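Local coordinates for protein zinc peptidase (Vibrio cholerae, PDB 2GU1) that cuts peptide cross-links between adjacent peptidoglycan strands as a zinc-dependent DD-endopeptidase, and may stand in for other zinc-dependent endopeptidases during zinc starvation, at residues Y79-E82 against S86-Y89; G109-S114 against I136-S141; D186-D191 against S196-F201. All blocks are in the same frame, centred on the assembly; numbering follows the deposited sequence.

Contact 1: Y79-E82 against S86-Y89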
ATOM      1  N   TYR A  79       0.272  19.135   1.974  1.00 26.65           N
ATOM      2  CA  TYR A  79       0.745  19.720   0.719  1.00 26.12           C
ATOM      3  C   TYR A  79       0.733  21.244   0.865  1.00 27.46           C
ATOM      4  O   TYR A  79      -0.333  21.870   0.913  1.00 25.58           O
ATOM      5  CB  TYR A  79      -0.160  19.278  -0.439  1.00 24.93           C
ATOM      6  CG  TYR A  79      -0.198  17.768  -0.647  1.00 23.81           C
ATOM      7  CD1 TYR A  79       0.614  17.155  -1.603  1.00 23.77           C
ATOM      8  CD2 TYR A  79      -1.010  16.947   0.151  1.00 23.75           C
ATOM      9  CE1 TYR A  79       0.622  15.756  -1.765  1.00 26.55           C
ATOM     10  CE2 TYR A  79      -1.003  15.552   0.000  1.00 25.62           C
ATOM     11  CZ  TYR A  79      -0.190  14.965  -0.958  1.00 27.42           C
ATOM     12  OH  TYR A  79      -0.193  13.588  -1.118  1.00 28.42           O
ATOM     13  N   THR A  80       1.923  21.836   0.925  1.00 27.35           N
ATOM     14  CA  THR A  80       2.051  23.279   1.107  1.00 29.22           C
ATOM     15  C   THR A  80       2.550  24.040  -0.115  1.00 30.28           C
ATOM     16  O   THR A  80       3.524  23.636  -0.753  1.00 30.57           O
ATOM     17  CB  THR A  80       2.988  23.585   2.287  1.00 29.25           C
ATOM     18  OG1 THR A  80       2.483  22.950   3.466  1.00 34.02           O
ATOM     19  CG2 THR A  80       3.077  25.085   2.529  1.00 29.63           C
ATOM     20  N   ARG A  81       1.880  25.148  -0.432  1.00 31.45           N
ATOM     21  CA  ARG A  81       2.272  25.971  -1.569  1.00 32.40           C
ATOM     22  C   ARG A  81       3.514  26.790  -1.225  1.00 33.69           C
ATOM     23  O   ARG A  81       3.603  27.380  -0.147  1.00 29.79           O
ATOM     24  CB  ARG A  81       1.134  26.907  -1.993  1.00 34.62           C
ATOM     25  CG  ARG A  81       1.525  27.840  -3.139  1.00 40.14           C
ATOM     26  CD  ARG A  81       0.326  28.424  -3.866  1.00 44.31           C
ATOM     27  NE  ARG A  81      -0.537  29.226  -3.003  1.00 49.01           N
ATOM     28  CZ  ARG A  81      -0.162  30.340  -2.383  1.00 50.97           C
ATOM     29  NH1 ARG A  81       1.074  30.801  -2.526  1.00 52.92           N
ATOM     30  NH2 ARG A  81      -1.029  30.993  -1.619  1.00 51.97           N
ATOM     31  N   GLU A  82       4.470  26.808  -2.150  1.00 33.90           N
ATOM     32  CA  GLU A  82       5.724  27.536  -1.972  1.00 35.13           C
ATOM     33  C   GLU A  82       5.678  28.873  -2.722  1.00 34.64           C
ATOM     34  O   GLU A  82       4.838  29.073  -3.603  1.00 34.21           O
ATOM     35  CB  GLU A  82       6.895  26.691  -2.492  1.00 35.51           C
ATOM     36  CG  GLU A  82       7.150  25.390  -1.736  1.00 37.88           C
ATOM     37  CD  GLU A  82       7.615  25.611  -0.304  1.00 42.09           C
ATOM     38  OE1 GLU A  82       8.009  26.750   0.026  1.00 45.34           O
ATOM     39  OE2 GLU A  82       7.600  24.645   0.489  1.00 41.96           O
ATOM     40  N   SER A  86       5.105  26.170  -6.622  1.00 34.04           N
ATOM     41  CA  SER A  86       5.061  24.718  -6.493  1.00 32.69           C
ATOM     42  C   SER A  86       4.551  24.351  -5.103  1.00 30.56           C
ATOM     43  O   SER A  86       4.427  25.207  -4.228  1.00 31.71           O
ATOM     44  CB  SER A  86       6.456  24.117  -6.686  1.00 32.36           C
ATOM     45  OG  SER A  86       7.304  24.451  -5.599  1.00 32.63           O
ATOM     46  N   PHE A  87       4.257  23.072  -4.909  1.00 27.08           N
ATOM     47  CA  PHE A  87       3.785  22.580  -3.621  1.00 25.71           C
ATOM     48  C   PHE A  87       4.805  21.613  -3.050  1.00 24.59           C
ATOM     49  O   PHE A  87       5.370  20.798  -3.782  1.00 26.27           O
ATOM     50  CB  PHE A  87       2.442  21.856  -3.776  1.00 26.11           C
ATOM     51  CG  PHE A  87       1.249  22.763  -3.704  1.00 23.60           C
ATOM     52  CD1 PHE A  87       0.451  22.789  -2.559  1.00 24.61           C
ATOM     53  CD2 PHE A  87       0.925  23.595  -4.767  1.00 24.24           C
ATOM     54  CE1 PHE A  87      -0.655  23.633  -2.481  1.00 24.52           C
ATOM     55  CE2 PHE A  87      -0.184  24.448  -4.698  1.00 25.34           C
ATOM     56  CZ  PHE A  87      -0.972  24.462  -3.549  1.00 21.31           C
ATOM     57  N   SER A  88       5.048  21.719  -1.749  1.00 23.94           N
ATOM     58  CA  SER A  88       5.976  20.835  -1.063  1.00 25.39           C
ATOM     59  C   SER A  88       5.172  19.849  -0.210  1.00 26.65           C
ATOM     60  O   SER A  88       4.055  20.154   0.231  1.00 26.11           O
ATOM     61  CB  SER A  88       6.936  21.638  -0.181  1.00 27.45           C
ATOM     62  OG  SER A  88       6.234  22.457   0.731  1.00 33.15           O
ATOM     63  N   TYR A  89       5.755  18.677   0.024  1.00 27.16           N
ATOM     64  CA  TYR A  89       5.111  17.602   0.779  1.00 27.22           C
ATOM     65  C   TYR A  89       5.728  17.317   2.152  1.00 25.96           C
ATOM     66  O   TYR A  89       6.944  17.319   2.301  1.00 24.99           O
ATOM     67  CB  TYR A  89       5.180  16.321  -0.055  1.00 28.93           C
ATOM     68  CG  TYR A  89       4.611  15.083   0.608  1.00 29.83           C
ATOM     69  CD1 TYR A  89       3.269  14.733   0.445  1.00 30.52           C
ATOM     70  CD2 TYR A  89       5.418  14.251   1.382  1.00 28.63           C
ATOM     71  CE1 TYR A  89       2.748  13.585   1.033  1.00 29.62           C
ATOM     72  CE2 TYR A  89       4.907  13.100   1.978  1.00 28.60           C
ATOM     73  CZ  TYR A  89       3.573  12.771   1.799  1.00 29.77           C
ATOM     74  OH  TYR A  89       3.070  11.626   2.379  1.00 30.35           O
TER
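Tyr79 and Tyr89 meet on the packed face of a beta hairpin, strands 75-81 and 87-93, in the antiparallel sheet of the LysM-like domain. They form a T-shaped (edge-to-face) stack. The edge of Tyr89 comes over one face of Tyr79, with Tyr89 CD1 3.6 Å from Tyr79 CE1 and the planes at 70°. Both hydroxyls are bonded outside the hairpin, Tyr79 OH to Asp39 and Tyr89 OH to Gln44. Phe87 lies on the same face. Arg81 CB sits over the Phe87 ring, 3.8 Å from its centroid, in a CH-pi contact, while the guanidinium runs on to a salt bridge with Asp59. Helix 29-38 covers this side through Lys34, Ile35 and Val38, and Tyr79 and Phe87 are buried.

The strands are joined by Thr80 N to Ser88 O, 2.8 Å, and Ser88 N to Thr80 O, 2.6 Å. At the turn Glu82 N bonds to Ser86 O at 2.6 Å. The other face is polar, and its Thr80 and Ser88 are partly exposed. The Glu82 chain bends at chi2 (-66°) and brings its carboxylate back over the strand pair. There Ser88 OG donates to the anti side of Glu82 OE2, 2.6 Å away and 18° out of the carboxylate plane.

Contact 2: G109-S114 against I136-S141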
ATOM      1  N   GLY A 109     -20.705 -22.841  12.367  1.00 57.23           N
ATOM      2  CA  GLY A 109     -21.091 -22.198  11.134  1.00 55.18           C
ATOM      3  C   GLY A 109     -19.786 -22.619  10.496  1.00 53.49           C
ATOM      4  O   GLY A 109     -19.135 -23.522  11.028  1.00 53.12           O
ATOM      5  N   SER A 110     -19.376 -22.023   9.391  1.00 51.50           N
ATOM      6  CA  SER A 110     -18.089 -22.403   8.827  1.00 49.21           C
ATOM      7  C   SER A 110     -17.115 -21.404   9.446  1.00 47.07           C
ATOM      8  O   SER A 110     -17.550 -20.450  10.094  1.00 45.84           O
ATOM      9  CB  SER A 110     -18.111 -22.251   7.313  1.00 49.43           C
ATOM     10  OG  SER A 110     -18.485 -20.931   6.963  1.00 48.31           O
ATOM     11  N   PHE A 111     -15.813 -21.609   9.268  1.00 45.02           N
ATOM     12  CA  PHE A 111     -14.854 -20.669   9.839  1.00 42.97           C
ATOM     13  C   PHE A 111     -15.186 -19.226   9.465  1.00 41.25           C
ATOM     14  O   PHE A 111     -15.241 -18.353  10.329  1.00 40.27           O
ATOM     15  CB  PHE A 111     -13.425 -20.976   9.381  1.00 42.16           C
ATOM     16  CG  PHE A 111     -12.447 -19.873   9.703  1.00 41.63           C
ATOM     17  CD1 PHE A 111     -12.175 -19.529  11.027  1.00 40.16           C
ATOM     18  CD2 PHE A 111     -11.846 -19.140   8.684  1.00 40.91           C
ATOM     19  CE1 PHE A 111     -11.322 -18.468  11.331  1.00 40.76           C
ATOM     20  CE2 PHE A 111     -10.992 -18.079   8.977  1.00 40.11           C
ATOM     21  CZ  PHE A 111     -10.730 -17.742  10.301  1.00 41.15           C
ATOM     22  N   SER A 112     -15.407 -18.978   8.178  1.00 41.67           N
ATOM     23  CA  SER A 112     -15.712 -17.627   7.708  1.00 42.22           C
ATOM     24  C   SER A 112     -16.904 -16.989   8.412  1.00 41.70           C
ATOM     25  O   SER A 112     -16.827 -15.842   8.858  1.00 41.61           O
ATOM     26  CB  SER A 112     -15.951 -17.631   6.199  1.00 43.99           C
ATOM     27  OG  SER A 112     -14.757 -17.945   5.505  1.00 46.41           O
ATOM     28  N   VAL A 113     -17.999 -17.734   8.512  1.00 40.98           N
ATOM     29  CA  VAL A 113     -19.211 -17.238   9.155  1.00 40.15           C
ATOM     30  C   VAL A 113     -18.978 -16.959  10.632  1.00 38.11           C
ATOM     31  O   VAL A 113     -19.323 -15.888  11.136  1.00 36.50           O
ATOM     32  CB  VAL A 113     -20.364 -18.255   9.017  1.00 41.10           C
ATOM     33  CG1 VAL A 113     -21.595 -17.753   9.749  1.00 42.01           C
ATOM     34  CG2 VAL A 113     -20.677 -18.483   7.548  1.00 42.89           C
ATOM     35  N   SER A 114     -18.390 -17.934  11.317  1.00 36.77           N
ATOM     36  CA  SER A 114     -18.099 -17.817  12.739  1.00 37.49           C
ATOM     37  C   SER A 114     -17.107 -16.688  13.024  1.00 36.74           C
ATOM     38  O   SER A 114     -17.200 -16.015  14.052  1.00 37.61           O
ATOM     39  CB  SER A 114     -17.539 -19.141  13.261  1.00 37.97           C
ATOM     40  OG  SER A 114     -17.263 -19.064  14.647  1.00 41.62           O
ATOM     41  N   ILE A 136      -4.125 -25.644   6.350  1.00 44.77           N
ATOM     42  CA  ILE A 136      -5.525 -25.984   6.591  1.00 44.68           C
ATOM     43  C   ILE A 136      -6.382 -26.016   5.326  1.00 46.16           C
ATOM     44  O   ILE A 136      -6.322 -25.109   4.495  1.00 44.96           O
ATOM     45  CB  ILE A 136      -6.188 -24.984   7.573  1.00 43.75           C
ATOM     46  CG1 ILE A 136      -5.473 -25.015   8.923  1.00 42.30           C
ATOM     47  CG2 ILE A 136      -7.661 -25.328   7.757  1.00 42.04           C
ATOM     48  CD1 ILE A 136      -6.085 -24.093   9.961  1.00 41.28           C
ATOM     49  N   ASP A 137      -7.178 -27.073   5.195  1.00 48.00           N
ATOM     50  CA  ASP A 137      -8.091 -27.228   4.069  1.00 50.35           C
ATOM     51  C   ASP A 137      -9.426 -26.747   4.621  1.00 50.31           C
ATOM     52  O   ASP A 137     -10.122 -27.498   5.306  1.00 50.00           O
ATOM     53  CB  ASP A 137      -8.201 -28.704   3.659  1.00 52.36           C
ATOM     54  CG  ASP A 137      -9.070 -28.913   2.418  1.00 54.18           C
ATOM     55  OD1 ASP A 137     -10.208 -28.391   2.378  1.00 54.54           O
ATOM     56  OD2 ASP A 137      -8.615 -29.609   1.484  1.00 55.21           O
ATOM     57  N   PHE A 138      -9.775 -25.494   4.337  1.00 51.03           N
ATOM     58  CA  PHE A 138     -11.019 -24.918   4.835  1.00 52.18           C
ATOM     59  C   PHE A 138     -12.274 -25.548   4.238  1.00 54.79           C
ATOM     60  O   PHE A 138     -13.359 -24.963   4.278  1.00 54.73           O
ATOM     61  CB  PHE A 138     -11.029 -23.399   4.611  1.00 49.53           C
ATOM     62  CG  PHE A 138     -10.001 -22.663   5.430  1.00 47.26           C
ATOM     63  CD1 PHE A 138      -8.683 -22.561   4.994  1.00 45.51           C
ATOM     64  CD2 PHE A 138     -10.340 -22.121   6.669  1.00 46.25           C
ATOM     65  CE1 PHE A 138      -7.715 -21.936   5.782  1.00 45.10           C
ATOM     66  CE2 PHE A 138      -9.380 -21.494   7.467  1.00 44.36           C
ATOM     67  CZ  PHE A 138      -8.066 -21.401   7.022  1.00 43.83           C
ATOM     68  N   SER A 139     -12.121 -26.754   3.705  1.00 58.00           N
ATOM     69  CA  SER A 139     -13.233 -27.475   3.107  1.00 60.93           C
ATOM     70  C   SER A 139     -13.423 -28.824   3.799  1.00 62.18           C
ATOM     71  O   SER A 139     -14.546 -29.304   3.944  1.00 63.18           O
ATOM     72  CB  SER A 139     -12.961 -27.705   1.620  1.00 61.48           C
ATOM     73  OG  SER A 139     -12.486 -26.521   1.004  1.00 63.06           O
ATOM     74  N   ARG A 140     -12.320 -29.424   4.235  1.00 63.24           N
ATOM     75  CA  ARG A 140     -12.363 -30.729   4.881  1.00 64.36           C
ATOM     76  C   ARG A 140     -12.238 -30.707   6.405  1.00 65.22           C
ATOM     77  O   ARG A 140     -12.888 -31.496   7.096  1.00 65.88           O
ATOM     78  CB  ARG A 140     -11.280 -31.622   4.287  1.00 64.36           C
ATOM     79  N   SER A 141     -11.400 -29.813   6.923  1.00 65.41           N
ATOM     80  CA  SER A 141     -11.175 -29.701   8.364  1.00 65.38           C
ATOM     81  C   SER A 141     -12.292 -28.928   9.042  1.00 65.54           C
ATOM     82  O   SER A 141     -12.173 -27.722   9.306  1.00 65.85           O
ATOM     83  CB  SER A 141      -9.839 -29.010   8.610  1.00 65.49           C
ATOM     84  OG  SER A 141      -8.891 -29.425   7.642  1.00 64.44           O
TER
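Asp137 O, just ahead of the Phe138 that meets Phe111 across this contact, accepts from two backbone donors, Arg140 N and Ser141 N, both at 3.1 Å. The loop 136-141 is also held by an Asx motif. Arg140 N lies 3.0 Å from Asp137 OD1, above the carboxylate plane and 55° out of it. These bonds stay inside the loop. Across the contact only two phenylalanine rings touch.

Phe111 opens helix 111-117, with Ser110 at the N-cap position. The first turn closes through Ser114 N to Ser110 O, 2.9 Å. Phe111 has CG anti to its own N (chi1 168°), and its ring leaves the helix toward the loop. It meets Phe138 obliquely, with centroids 5.6 Å apart and planes at 44°.

The buried Phe111 also makes edge-to-face pairs with Phe148 and Phe172 and touches Ile128 of helix 122-132. Phe138 reaches Met132 and Phe172. The contact thus joins a helix start and a loop over the sheet of the Csd3-type second domain. Ile136 CG2 lies over the centre of one face of the Phe138 ring, 3.8 Å above it, and the nearest ring atoms across the contact are Phe111 CD2 and Phe138 CE2 at 3.6 Å.

Contact 3: D186-D191 against S196-F201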
ATOM      1  N   ASP A 186      10.091 -10.060   9.942  1.00 25.39           N
ATOM      2  CA  ASP A 186      10.210  -9.863   8.501  1.00 25.57           C
ATOM      3  C   ASP A 186       8.868  -9.673   7.781  1.00 25.91           C
ATOM      4  O   ASP A 186       8.805  -9.667   6.555  1.00 24.60           O
ATOM      5  CB  ASP A 186      11.006 -11.025   7.871  1.00 27.20           C
ATOM      6  CG  ASP A 186      10.196 -12.309   7.743  1.00 27.14           C
ATOM      7  OD1 ASP A 186       9.162 -12.446   8.431  1.00 24.40           O
ATOM      8  OD2 ASP A 186      10.615 -13.194   6.958  1.00 26.87           O
ATOM      9  N   GLY A 187       7.794  -9.508   8.549  1.00 26.22           N
ATOM     10  CA  GLY A 187       6.491  -9.296   7.945  1.00 22.32           C
ATOM     11  C   GLY A 187       5.789 -10.513   7.367  1.00 24.68           C
ATOM     12  O   GLY A 187       4.793 -10.369   6.657  1.00 23.23           O
ATOM     13  N   ARG A 188       6.297 -11.709   7.656  1.00 22.26           N
ATOM     14  CA  ARG A 188       5.676 -12.938   7.167  1.00 23.66           C
ATOM     15  C   ARG A 188       5.280 -13.813   8.347  1.00 21.49           C
ATOM     16  O   ARG A 188       5.870 -13.699   9.427  1.00 23.13           O
ATOM     17  CB  ARG A 188       6.645 -13.729   6.275  1.00 23.58           C
ATOM     18  CG  ARG A 188       7.002 -13.047   4.971  1.00 26.54           C
ATOM     19  CD  ARG A 188       7.784 -13.993   4.069  1.00 28.20           C
ATOM     20  NE  ARG A 188       9.038 -14.447   4.669  1.00 30.74           N
ATOM     21  CZ  ARG A 188       9.776 -15.442   4.178  1.00 32.38           C
ATOM     22  NH1 ARG A 188       9.377 -16.080   3.087  1.00 31.85           N
ATOM     23  NH2 ARG A 188      10.912 -15.798   4.767  1.00 34.31           N
ATOM     24  N   PHE A 189       4.292 -14.684   8.138  1.00 21.69           N
ATOM     25  CA  PHE A 189       3.831 -15.610   9.177  1.00 21.75           C
ATOM     26  C   PHE A 189       4.622 -16.914   9.129  1.00 21.17           C
ATOM     27  O   PHE A 189       4.849 -17.457   8.047  1.00 21.01           O
ATOM     28  CB  PHE A 189       2.354 -15.971   8.993  1.00 23.11           C
ATOM     29  CG  PHE A 189       1.405 -14.949   9.532  1.00 25.02           C
ATOM     30  CD1 PHE A 189       1.057 -13.837   8.774  1.00 22.88           C
ATOM     31  CD2 PHE A 189       0.865 -15.096  10.809  1.00 24.67           C
ATOM     32  CE1 PHE A 189       0.177 -12.874   9.284  1.00 25.99           C
ATOM     33  CE2 PHE A 189      -0.015 -14.139  11.327  1.00 25.47           C
ATOM     34  CZ  PHE A 189      -0.357 -13.029  10.560  1.00 20.00           C
ATOM     35  N   TYR A 190       5.006 -17.410  10.301  1.00 19.22           N
ATOM     36  CA  TYR A 190       5.763 -18.660  10.437  1.00 21.43           C
ATOM     37  C   TYR A 190       5.021 -19.597  11.383  1.00 22.69           C
ATOM     38  O   TYR A 190       4.267 -19.134  12.247  1.00 21.91           O
ATOM     39  CB  TYR A 190       7.144 -18.390  11.045  1.00 19.81           C
ATOM     40  CG  TYR A 190       8.107 -17.666  10.131  1.00 21.75           C
ATOM     41  CD1 TYR A 190       9.203 -18.336   9.572  1.00 21.73           C
ATOM     42  CD2 TYR A 190       7.938 -16.316   9.835  1.00 19.08           C
ATOM     43  CE1 TYR A 190      10.104 -17.675   8.745  1.00 25.29           C
ATOM     44  CE2 TYR A 190       8.837 -15.637   9.003  1.00 21.02           C
ATOM     45  CZ  TYR A 190       9.918 -16.326   8.465  1.00 24.20           C
ATOM     46  OH  TYR A 190      10.810 -15.672   7.649  1.00 27.67           O
ATOM     47  N   ASP A 191       5.216 -20.906  11.228  1.00 23.52           N
ATOM     48  CA  ASP A 191       4.584 -21.834  12.153  1.00 25.14           C
ATOM     49  C   ASP A 191       5.530 -21.958  13.346  1.00 25.68           C
ATOM     50  O   ASP A 191       6.590 -21.327  13.354  1.00 23.97           O
ATOM     51  CB  ASP A 191       4.309 -23.210  11.517  1.00 28.85           C
ATOM     52  CG  ASP A 191       5.557 -23.894  10.982  1.00 31.37           C
ATOM     53  OD1 ASP A 191       6.662 -23.695  11.531  1.00 29.98           O
ATOM     54  OD2 ASP A 191       5.411 -24.665  10.008  1.00 32.96           O
ATOM     55  N   SER A 196       8.258 -20.671   7.239  1.00 26.29           N
ATOM     56  CA  SER A 196       7.429 -19.565   6.772  1.00 29.56           C
ATOM     57  C   SER A 196       6.231 -20.098   6.000  1.00 30.06           C
ATOM     58  O   SER A 196       6.370 -21.023   5.202  1.00 27.68           O
ATOM     59  CB  SER A 196       8.221 -18.631   5.860  1.00 31.30           C
ATOM     60  OG  SER A 196       7.346 -17.710   5.222  1.00 33.23           O
ATOM     61  N   LEU A 197       5.063 -19.507   6.231  1.00 29.77           N
ATOM     62  CA  LEU A 197       3.845 -19.918   5.543  1.00 31.29           C
ATOM     63  C   LEU A 197       3.651 -19.111   4.263  1.00 31.48           C
ATOM     64  O   LEU A 197       2.756 -19.405   3.469  1.00 30.73           O
ATOM     65  CB  LEU A 197       2.612 -19.726   6.439  1.00 31.64           C
ATOM     66  CG  LEU A 197       2.447 -20.542   7.729  1.00 35.56           C
ATOM     67  CD1 LEU A 197       2.830 -21.997   7.484  1.00 35.71           C
ATOM     68  CD2 LEU A 197       3.308 -19.954   8.815  1.00 36.37           C
ATOM     69  N   GLU A 198       4.495 -18.101   4.066  1.00 30.29           N
ATOM     70  CA  GLU A 198       4.413 -17.231   2.892  1.00 32.28           C
ATOM     71  C   GLU A 198       5.697 -17.258   2.070  1.00 31.32           C
ATOM     72  O   GLU A 198       6.794 -17.262   2.620  1.00 31.00           O
ATOM     73  CB  GLU A 198       4.094 -15.805   3.349  1.00 31.92           C
ATOM     74  CG  GLU A 198       2.776 -15.732   4.094  1.00 34.18           C
ATOM     75  CD  GLU A 198       2.485 -14.370   4.687  1.00 34.72           C
ATOM     76  OE1 GLU A 198       3.130 -14.004   5.694  1.00 34.77           O
ATOM     77  OE2 GLU A 198       1.607 -13.669   4.145  1.00 36.15           O
ATOM     78  N   ARG A 199       5.563 -17.273   0.747  1.00 31.73           N
ATOM     79  CA  ARG A 199       6.741 -17.330  -0.111  1.00 32.32           C
ATOM     80  C   ARG A 199       7.578 -16.066  -0.075  1.00 31.41           C
ATOM     81  O   ARG A 199       7.067 -14.981   0.176  1.00 31.05           O
ATOM     82  CB  ARG A 199       6.342 -17.642  -1.556  1.00 34.85           C
ATOM     83  CG  ARG A 199       5.880 -19.079  -1.759  1.00 38.56           C
ATOM     84  CD  ARG A 199       6.262 -19.590  -3.139  1.00 40.46           C
ATOM     85  NE  ARG A 199       5.500 -18.951  -4.205  1.00 42.10           N
ATOM     86  CZ  ARG A 199       5.758 -19.110  -5.501  1.00 43.36           C
ATOM     87  NH1 ARG A 199       6.763 -19.885  -5.888  1.00 43.44           N
ATOM     88  NH2 ARG A 199       5.007 -18.501  -6.410  1.00 42.91           N
ATOM     89  N   ALA A 200       8.873 -16.223  -0.315  1.00 30.64           N
ATOM     90  CA  ALA A 200       9.797 -15.101  -0.334  1.00 28.89           C
ATOM     91  C   ALA A 200       9.612 -14.340  -1.640  1.00 29.09           C
ATOM     92  O   ALA A 200       8.835 -14.750  -2.510  1.00 27.28           O
ATOM     93  CB  ALA A 200      11.238 -15.596  -0.216  1.00 30.99           C
ATOM     94  N   PHE A 201      10.342 -13.239  -1.778  1.00 28.28           N
ATOM     95  CA  PHE A 201      10.246 -12.399  -2.963  1.00 27.78           C
ATOM     96  C   PHE A 201      11.499 -12.488  -3.817  1.00 28.28           C
ATOM     97  O   PHE A 201      12.562 -12.904  -3.349  1.00 28.36           O
ATOM     98  CB  PHE A 201      10.091 -10.931  -2.561  1.00 29.60           C
ATOM     99  CG  PHE A 201       8.923 -10.652  -1.653  1.00 30.54           C
ATOM    100  CD1 PHE A 201       9.060  -9.766  -0.586  1.00 32.54           C
ATOM    101  CD2 PHE A 201       7.679 -11.210  -1.901  1.00 31.72           C
ATOM    102  CE1 PHE A 201       7.971  -9.438   0.220  1.00 32.65           C
ATOM    103  CE2 PHE A 201       6.580 -10.892  -1.101  1.00 33.80           C
ATOM    104  CZ  PHE A 201       6.723 -10.004  -0.043  1.00 33.49           C
TER
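The side chains of Arg188 and Glu198 run alongside each other, heading opposite ways, where the chain doubles back beside the edge strand 189-191 of the second-domain sheet. The backbones make a single bridge, at Tyr190 and Ser196. The guanidinium and carboxylate planes are only 18° apart, yet the charged groups do not meet. Glu198 is extended beyond CG (chi2 174°), which carries OE1 past Arg188 CB. Its anti side accepts from Phe189 N, with Glu198 OE1 2.8 Å away. Arg188 NH1 goes the other way and makes a weak bond to Glu198 O. Ser196 OG lies over one face of the guanidinium without bonding to it, and donates instead to Glu198 O at 2.7 Å.

Tyr190 lays one ring face on Ser196, whose CB is 3.9 Å from the Tyr190 ring centroid, a CH-pi contact. Beyond it, Leu197 N bonds to Phe189 O at 2.7 Å, nearly straight at 177°. Arg199 forms a salt bridge with Asp250 and Phe201 packs edge-to-face on Tyr274, both in the M23 peptidase part.

Asp186, in an Asx turn with Arg188 N, holds Arg188 and Tyr190. Tyr190 OH, at 2.6 Å, and Arg188 NE, in a 3.0 Å salt bridge, reach Asp186 OD2 from opposite faces of the carboxylate plane.

In the fold
The three contacts follow one another along the chain, and none nests or crosses. Contact 1 closes a three-residue turn between the last two strands of the N-terminal LysM-like sheet. The chain then enters the second domain. Contact 2 closes a 21-residue loop with helix 122-132, joining the start of helix 111-117 to the loop before strand 147-157. Contact 3 closes a four-residue loop and holds the linker after strand 189-191 against that edge strand, on the way to the peptidase part. Contacts 2 and 3 share the second domain, with centres about 22 Å apart. Contact 1 lies on the opposite side of the chain's centre, about 51 Å from contact 2 between centres. All three lie away from the zinc site.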